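Local coordinates for peptidoglycan-recognition protein (Apis mellifera, PDB 5XZ3), which probably recognises bacterial peptidoglycan in honeybee innate immunity, as a short-type member of the PGRP family built on an N-acetylmuramoyl-L-alanine amidase fold, at residues Pro32-His37 with Val141-Gly146. Sequence-based numbering, arbitrary orientation.
Sequences PYVIIH and VRVIGG
Strands 31-38 and 141-145 are the parallel pair at one margin of the mixed beta-sheet in this amidase-like PGRP fold, where Tyr33 faces Arg142 and Ile35 faces Ile144. Their local axes diverge by only 23°, and an unbroken ladder joins them. Arg142 N bonds to Pro32 O and Val34 N returns to Arg142 O; the next pair is Ile144 N to Val34 O (3.0 Å), the donor almost in line beyond the oxygen, and Ile36 N to Ile144 O (2.8 Å), in the carbonyl plane. Gly146 N to Ile36 O is the last of the five bonds. Val34 O also receives the CA-H of Val143, with CA 3.5 Å away.

On the face of Tyr33, Ile35 and Ile144, the two isoleucines run side by side, and their CD1 methyls meet at 3.5 Å. Ile144 CG1 sits between its own N and carbonyl carbon (chi1 50°), which brings its CD1 to this meeting and within 4.2 Å of Tyr33 CD1. The Tyr33 ring lies along the aliphatic part of Arg142, CD1 reaching CB at 3.7 Å, while the guanidinium plane stands perpendicular to the ring. Tyr33 OH hydrogen-bonds to Pro173 OXT, Arg142 NE forms a salt bridge to that oxygen, and Arg142 NH1 hydrogen-bonds to Thr172 O.

On the face of Val34, Ile36 and Val143, Ile36 CG1 packs on Val143 CG1 at 3.8 Å, with helix 118-133 reaching Val143 through Ile128; Val34 CG2 also touches Val141 CG2. At the Gly146 end, His37 CE1 approaches Gly146 CA, and ND1 and NE2 hydrogen-bond to Ser154 OG and Thr95 OG1. Chemically, the contact combines regular backbone bonding with a buried aliphatic layer, while the terminal carboxylate, bound by Tyr33 and Arg142 together, ties the chain terminus to the sheet margin.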
# COMPACT_ATOMS: atom_id res chain seq x y z
N PRO A 32 12.47 -5.34 -4.50
CA PRO A 32 12.81 -4.51 -5.68
C PRO A 32 11.73 -3.55 -6.18
O PRO A 32 12.08 -2.60 -6.88
CB PRO A 32 13.13 -5.53 -6.77
CG PRO A 32 12.46 -6.79 -6.35
CD PRO A 32 12.40 -6.78 -4.85
N TYR A 33 10.45 -3.80 -5.85
CA TYR A 33 9.34 -2.99 -6.38
C TYR A 33 8.38 -2.51 -5.30
O TYR A 33 8.17 -3.19 -4.31
CB TYR A 33 8.52 -3.80 -7.41
CG TYR A 33 9.27 -4.06 -8.69
CD1 TYR A 33 9.30 -3.10 -9.69
CD2 TYR A 33 9.95 -5.27 -8.90
CE1 TYR A 33 9.99 -3.32 -10.88
CE2 TYR A 33 10.64 -5.50 -10.08
CZ TYR A 33 10.65 -4.52 -11.06
OH TYR A 33 11.34 -4.72 -12.24
N VAL A 34 7.79 -1.33 -5.52
CA VAL A 34 6.61 -0.88 -4.78
C VAL A 34 5.49 -0.68 -5.81
O VAL A 34 5.69 -0.01 -6.82
CB VAL A 34 6.89 0.45 -4.02
CG1 VAL A 34 5.60 1.01 -3.42
CG2 VAL A 34 7.91 0.23 -2.91
N ILE A 35 4.33 -1.29 -5.58
CA ILE A 35 3.19 -1.13 -6.52
C ILE A 35 2.15 -0.19 -5.88
O ILE A 35 1.67 -0.43 -4.76
CB ILE A 35 2.51 -2.47 -6.89
CG1 ILE A 35 3.51 -3.64 -7.07
CG2 ILE A 35 1.54 -2.30 -8.08
CD1 ILE A 35 4.50 -3.57 -8.20
N ILE A 36 1.77 0.87 -6.58
CA ILE A 36 0.78 1.79 -6.05
C ILE A 36 -0.59 1.37 -6.60
O ILE A 36 -0.73 1.22 -7.81
CB ILE A 36 1.08 3.27 -6.42
CG1 ILE A 36 2.49 3.70 -5.92
CG2 ILE A 36 -0.02 4.22 -5.90
CD1 ILE A 36 2.73 3.55 -4.42
N HIS A 37 -1.55 1.18 -5.70
CA HIS A 37 -2.92 0.84 -6.07
C HIS A 37 -3.89 1.83 -5.46
O HIS A 37 -3.53 2.60 -4.55
CB HIS A 37 -3.29 -0.56 -5.57
CG HIS A 37 -2.74 -1.68 -6.42
ND1 HIS A 37 -3.27 -2.02 -7.65
CD2 HIS A 37 -1.73 -2.56 -6.19
CE1 HIS A 37 -2.61 -3.06 -8.14
NE2 HIS A 37 -1.68 -3.41 -7.27
N VAL A 141 14.96 0.90 -5.42
CA VAL A 141 13.58 0.39 -5.49
C VAL A 141 12.82 1.13 -6.61
O VAL A 141 12.99 2.33 -6.81
CB VAL A 141 12.84 0.45 -4.12
CG1 VAL A 141 12.56 1.88 -3.66
CG2 VAL A 141 11.53 -0.36 -4.15
N ARG A 142 12.00 0.37 -7.33
CA ARG A 142 11.26 0.87 -8.48
C ARG A 142 9.78 1.00 -8.10
O ARG A 142 9.16 0.02 -7.69
CB ARG A 142 11.46 -0.09 -9.67
CG ARG A 142 12.94 -0.25 -10.04
CD ARG A 142 13.22 -1.24 -11.18
NE ARG A 142 12.87 -0.70 -12.49
CZ ARG A 142 13.56 0.22 -13.17
NH1 ARG A 142 13.13 0.62 -14.35
NH2 ARG A 142 14.67 0.77 -12.66
N VAL A 143 9.25 2.21 -8.20
CA VAL A 143 7.87 2.46 -7.85
C VAL A 143 7.09 2.53 -9.14
O VAL A 143 7.48 3.26 -10.06
CB VAL A 143 7.69 3.78 -7.04
CG1 VAL A 143 6.22 4.01 -6.71
CG2 VAL A 143 8.52 3.75 -5.76
N ILE A 144 6.01 1.77 -9.20
CA ILE A 144 5.17 1.71 -10.40
C ILE A 144 3.71 1.70 -10.01
O ILE A 144 3.37 1.27 -8.89
CB ILE A 144 5.47 0.45 -11.27
CG1 ILE A 144 5.45 -0.84 -10.41
CG2 ILE A 144 6.79 0.60 -12.01
CD1 ILE A 144 5.49 -2.12 -11.23
N GLY A 145 2.83 2.13 -10.92
CA GLY A 145 1.40 1.96 -10.66
C GLY A 145 1.02 0.57 -11.13
O GLY A 145 1.66 0.03 -12.01
N GLY A 146 -0.01 -0.02 -10.52
CA GLY A 146 -0.53 -1.32 -10.95
C GLY A 146 -0.75 -1.43 -12.45
O GLY A 146 -0.42 -2.47 -13.05